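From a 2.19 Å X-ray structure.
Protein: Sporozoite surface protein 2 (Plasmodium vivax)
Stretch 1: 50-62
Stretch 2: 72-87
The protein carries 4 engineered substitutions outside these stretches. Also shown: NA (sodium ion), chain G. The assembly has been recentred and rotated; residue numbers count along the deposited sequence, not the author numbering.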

# COMPACT_ATOMS: atom_id res chain seq x y z
N SER A 50 -10.43 -8.00 11.73
CA SER A 50 -9.63 -9.07 11.16
C SER A 50 -8.30 -8.54 10.63
O SER A 50 -7.44 -9.32 10.26
CB SER A 50 -10.37 -9.74 10.00
OG SER A 50 -10.34 -8.90 8.83
N LEU A 51 -8.15 -7.22 10.58
CA LEU A 51 -6.96 -6.62 9.99
C LEU A 51 -5.88 -6.38 11.02
O LEU A 51 -6.12 -5.73 12.04
CB LEU A 51 -7.30 -5.28 9.35
CG LEU A 51 -8.32 -5.29 8.21
CD1 LEU A 51 -8.58 -3.86 7.79
CD2 LEU A 51 -7.77 -6.12 7.07
N SER A 52 -4.68 -6.88 10.75
CA SER A 52 -3.55 -6.62 11.62
C SER A 52 -2.92 -5.26 11.31
O SER A 52 -1.91 -5.18 10.61
CB SER A 52 -2.51 -7.74 11.47
OG SER A 52 -1.46 -7.59 12.42
N LEU A 53 -3.53 -4.18 11.82
CA LEU A 53 -2.99 -2.84 11.60
C LEU A 53 -1.75 -2.61 12.46
O LEU A 53 -1.67 -3.08 13.59
CB LEU A 53 -4.05 -1.77 11.88
CG LEU A 53 -5.41 -1.93 11.18
CD1 LEU A 53 -6.40 -0.89 11.67
CD2 LEU A 53 -5.27 -1.84 9.67
N SER A 54 -0.77 -1.90 11.89
CA SER A 54 0.40 -1.44 12.62
C SER A 54 1.17 -0.50 11.72
O SER A 54 0.95 -0.48 10.51
CB SER A 54 1.32 -2.60 13.06
OG SER A 54 2.08 -3.11 11.97
N ARG A 55 2.06 0.29 12.31
CA ARG A 55 2.85 1.25 11.56
C ARG A 55 3.53 0.61 10.34
O ARG A 55 3.41 1.11 9.23
CB ARG A 55 3.90 1.89 12.48
CG ARG A 55 5.08 2.50 11.75
CD ARG A 55 4.71 3.83 11.18
NE ARG A 55 4.34 4.75 12.25
CZ ARG A 55 3.30 5.57 12.21
NH1 ARG A 55 2.49 5.60 11.13
NH2 ARG A 55 3.06 6.36 13.26
N ASP A 56 4.20 -0.52 10.55
CA ASP A 56 5.02 -1.14 9.50
C ASP A 56 4.27 -2.11 8.58
O ASP A 56 4.85 -2.63 7.63
CB ASP A 56 6.21 -1.89 10.12
CG ASP A 56 7.13 -0.97 10.89
OD1 ASP A 56 7.20 0.23 10.54
OD2 ASP A 56 7.79 -1.45 11.84
N THR A 57 3.00 -2.39 8.87
CA THR A 57 2.29 -3.36 8.05
C THR A 57 1.04 -2.76 7.40
O THR A 57 1.15 -1.92 6.50
CB THR A 57 2.01 -4.70 8.81
OG1 THR A 57 1.09 -4.49 9.89
CG2 THR A 57 3.31 -5.29 9.36
N ILE A 58 -0.15 -3.17 7.83
CA ILE A 58 -1.37 -2.63 7.22
C ILE A 58 -1.70 -1.23 7.75
O ILE A 58 -1.77 -1.02 8.96
CB ILE A 58 -2.57 -3.58 7.41
CG1 ILE A 58 -2.18 -5.00 6.98
CG2 ILE A 58 -3.77 -3.09 6.61
CD1 ILE A 58 -3.29 -6.03 7.09
N ASN A 59 -1.88 -0.28 6.84
CA ASN A 59 -2.34 1.06 7.19
C ASN A 59 -3.71 1.30 6.55
O ASN A 59 -3.89 1.10 5.34
CB ASN A 59 -1.38 2.15 6.71
CG ASN A 59 -0.01 2.08 7.37
OD1 ASN A 59 0.31 1.16 8.14
ND2 ASN A 59 0.83 3.06 7.05
N LEU A 60 -4.66 1.73 7.35
CA LEU A 60 -6.03 1.89 6.89
C LEU A 60 -6.29 3.34 6.45
O LEU A 60 -5.86 4.28 7.10
CB LEU A 60 -7.00 1.48 8.00
CG LEU A 60 -8.50 1.62 7.75
CD1 LEU A 60 -8.93 0.66 6.65
CD2 LEU A 60 -9.30 1.37 9.04
N TYR A 61 -6.97 3.49 5.32
CA TYR A 61 -7.58 4.76 4.93
C TYR A 61 -9.08 4.49 4.87
O TYR A 61 -9.51 3.39 4.53
CB TYR A 61 -7.03 5.26 3.59
CG TYR A 61 -7.88 6.33 2.92
CD1 TYR A 61 -8.97 5.99 2.13
CD2 TYR A 61 -7.57 7.67 3.05
CE1 TYR A 61 -9.74 6.93 1.52
CE2 TYR A 61 -8.35 8.65 2.43
CZ TYR A 61 -9.43 8.26 1.66
OH TYR A 61 -10.22 9.19 1.03
N MET A 62 -9.89 5.48 5.24
CA MET A 62 -11.33 5.26 5.19
C MET A 62 -12.08 6.48 4.71
O MET A 62 -11.83 7.60 5.16
CB MET A 62 -11.86 4.80 6.55
CG MET A 62 -13.32 4.35 6.55
SD MET A 62 -13.79 3.88 8.26
CE MET A 62 -15.17 2.79 7.94
N LEU A 72 -12.44 9.99 6.50
CA LEU A 72 -12.59 9.71 7.93
C LEU A 72 -11.27 9.34 8.58
O LEU A 72 -10.99 9.74 9.71
CB LEU A 72 -13.59 8.58 8.13
CG LEU A 72 -15.03 8.83 7.68
CD1 LEU A 72 -15.88 7.60 7.97
CD2 LEU A 72 -15.61 10.05 8.39
N ILE A 73 -10.45 8.58 7.86
CA ILE A 73 -9.17 8.13 8.39
C ILE A 73 -8.10 8.31 7.33
O ILE A 73 -8.25 7.79 6.22
CB ILE A 73 -9.24 6.63 8.82
CG1 ILE A 73 -10.32 6.42 9.89
CG2 ILE A 73 -7.88 6.13 9.31
CD1 ILE A 73 -10.46 4.98 10.36
N ARG A 74 -7.04 9.05 7.65
CA ARG A 74 -5.89 9.22 6.73
C ARG A 74 -4.80 8.19 6.97
O ARG A 74 -4.52 7.84 8.12
CB ARG A 74 -5.27 10.62 6.85
CG ARG A 74 -6.15 11.72 6.25
CD ARG A 74 -5.48 13.10 6.24
NE ARG A 74 -4.24 13.13 5.47
CZ ARG A 74 -4.17 13.01 4.14
NH1 ARG A 74 -2.98 13.05 3.54
NH2 ARG A 74 -5.26 12.83 3.40
N LEU A 75 -4.17 7.73 5.89
CA LEU A 75 -3.06 6.78 5.96
C LEU A 75 -1.99 7.20 6.94
O LEU A 75 -1.50 8.33 6.88
CB LEU A 75 -2.39 6.60 4.59
CG LEU A 75 -3.03 5.75 3.50
CD1 LEU A 75 -2.13 5.74 2.24
CD2 LEU A 75 -3.27 4.34 4.01
N GLY A 76 -1.62 6.28 7.83
CA GLY A 76 -0.52 6.52 8.75
C GLY A 76 -0.89 7.14 10.08
O GLY A 76 -0.08 7.14 11.01
N SER A 77 -2.10 7.68 10.19
CA SER A 77 -2.51 8.29 11.46
C SER A 77 -2.70 7.24 12.56
O SER A 77 -2.69 6.04 12.29
CB SER A 77 -3.82 9.06 11.28
OG SER A 77 -4.89 8.16 11.10
N GLY A 78 -2.89 7.71 13.79
CA GLY A 78 -3.20 6.83 14.90
C GLY A 78 -4.38 5.92 14.62
O GLY A 78 -4.33 4.72 14.89
N GLN A 79 -5.45 6.48 14.03
CA GLN A 79 -6.64 5.69 13.70
C GLN A 79 -6.40 4.77 12.51
O GLN A 79 -7.17 3.83 12.27
CB GLN A 79 -7.85 6.59 13.42
CG GLN A 79 -8.41 7.24 14.66
CD GLN A 79 -9.73 7.95 14.39
OE1 GLN A 79 -9.88 8.64 13.40
NE2 GLN A 79 -10.69 7.76 15.29
N SER A 80 -5.33 5.03 11.77
CA SER A 80 -5.01 4.25 10.59
C SER A 80 -4.25 2.97 10.95
O SER A 80 -4.37 1.96 10.27
CB SER A 80 -4.18 5.09 9.62
OG SER A 80 -3.63 4.28 8.61
N ILE A 81 -3.47 3.03 12.03
CA ILE A 81 -2.53 1.96 12.34
C ILE A 81 -2.86 1.25 13.65
O ILE A 81 -2.19 0.29 14.02
CB ILE A 81 -1.07 2.48 12.43
CG1 ILE A 81 -0.92 3.40 13.64
CG2 ILE A 81 -0.68 3.21 11.15
CD1 ILE A 81 0.52 3.71 13.99
N ASP A 82 -3.89 1.72 14.36
CA ASP A 82 -4.26 1.13 15.65
C ASP A 82 -5.68 0.61 15.57
O ASP A 82 -6.62 1.39 15.44
CB ASP A 82 -4.14 2.17 16.77
CG ASP A 82 -4.40 1.57 18.16
OD1 ASP A 82 -4.45 0.32 18.27
OD2 ASP A 82 -4.54 2.33 19.13
N LYS A 83 -5.84 -0.70 15.66
CA LYS A 83 -7.13 -1.37 15.52
C LYS A 83 -8.25 -0.79 16.40
O LYS A 83 -9.33 -0.47 15.90
CB LYS A 83 -6.99 -2.86 15.80
CG LYS A 83 -8.23 -3.65 15.47
CD LYS A 83 -7.85 -4.91 14.73
CE LYS A 83 -7.60 -6.03 15.68
NZ LYS A 83 -7.13 -7.23 14.98
N ARG A 84 -7.99 -0.65 17.70
CA ARG A 84 -9.00 -0.08 18.60
C ARG A 84 -9.51 1.30 18.14
O ARG A 84 -10.70 1.60 18.22
CB ARG A 84 -8.47 -0.04 20.05
CG ARG A 84 -7.22 0.82 20.25
CD ARG A 84 -6.52 0.53 21.57
NE ARG A 84 -5.46 1.50 21.85
CZ ARG A 84 -4.98 1.75 23.06
NH1 ARG A 84 -4.03 2.66 23.24
NH2 ARG A 84 -5.44 1.08 24.11
N GLN A 85 -8.62 2.14 17.61
CA GLN A 85 -8.99 3.49 17.20
C GLN A 85 -9.82 3.49 15.91
O GLN A 85 -10.76 4.28 15.76
CB GLN A 85 -7.74 4.34 17.05
CG GLN A 85 -7.05 4.62 18.39
CD GLN A 85 -5.92 5.64 18.25
OE1 GLN A 85 -6.12 6.75 17.76
NE2 GLN A 85 -4.72 5.25 18.69
N ALA A 86 -9.50 2.59 14.98
CA ALA A 86 -10.31 2.45 13.78
C ALA A 86 -11.71 1.97 14.15
O ALA A 86 -12.71 2.43 13.59
CB ALA A 86 -9.64 1.48 12.81
N LEU A 87 -11.79 1.03 15.08
CA LEU A 87 -13.07 0.52 15.54
C LEU A 87 -13.92 1.61 16.21
O LEU A 87 -15.13 1.61 16.05
CB LEU A 87 -12.90 -0.69 16.47
CG LEU A 87 -12.44 -1.96 15.72
CD1 LEU A 87 -12.07 -3.07 16.67
CD2 LEU A 87 -13.52 -2.44 14.72
NA NA G . -9.29 11.29 1.00
O HOH W 1 0.76 7.64 13.84

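A strand that runs past the end of its partner must find new partners for its unpaired peptide groups, and this pair of stretches from sporozoite surface protein 2 illustrates how a short helix can supply them. The contact, which buries 907 Å² counting both sides, begins as ordinary antiparallel sheet. Met 62 N donates to Ile 73 O (3.0 Å), and Met 62 O accepts from both Ile 73 N (3.2 Å) and Leu 72 N (2.8 Å), so one carbonyl serves two successive amides. The CB atoms of Met 62 and Ile 73 lie 3.9 Å apart on the same face of the sheet.

Beyond Ile 73 the second stretch leaves the strand and enters a type II turn from Arg 74 to Ser 77, yet Leu 60 is not left unpaired. Leu 60 N donates to Ser 80 O at 2.9 Å, and Leu 60 O accepts from Ser 80 OG at 2.7 Å. A single serine thus satisfies both polar groups of one strand residue. With chi1 in the t rotamer, Ser 80 OG also accepts from Gly 76 N (2.9 Å), tying the turn to the helix while its proton goes to the strand. A short polar side chain suits this buried place, because its oxygen can donate and accept within a small space. Ser 77, at the N-cap, holds the start of that helix through a weak capping bond from Ser 80 N to Ser 77 OG (3.2 Å).

Gly 76 has phi/psi of 91/-15°, where a CB would be jammed against the preceding carbonyl; glycine fits. Its own carbonyl faces Arg 55. The Arg 55 side chain leaves its backbone sideways, but its end comes nearer the second stretch, so that Arg 55 NH1 donates to Gly 76 O at 3.0 Å with a nearly straight angle of 169°. A water joins the same two residues, accepting from Arg 55 NH2 (2.7 Å) and donating to Gly 76 O (3.0 Å). Ile 81 CD1 covers one face of the guanidinium, 3.7 Å from Arg 55 NH2, leaving the polar edge free for the carbonyl.

Apolar side chains pack beside these bonds. Leu 60 CD2 packs against Ile 73 CD1 (4.0 Å) and Ala 86 CB (3.8 Å), and Leu 53 CD1 approaches Ala 86 CB at 4.2 Å; the small alanine, pointing toward the first stretch, meets both leucines. Tyr 61 CB rests on Leu 75 CD2 (3.9 Å), while the phenol reaches further and binds the sodium ion through Tyr 61 OH at 2.3 Å.

Toward Leu 51 the polar contacts across the stretches are weaker. Lys 83 NZ makes a weak hydrogen bond to Leu 51 O (3.5 Å). Ser 54 N comes within 3.4 Å of Ile 81 O at a poor angle, and is instead satisfied within its own stretch by Ile 58 O, with Ser 54 N to Ile 58 O at 3.2 Å.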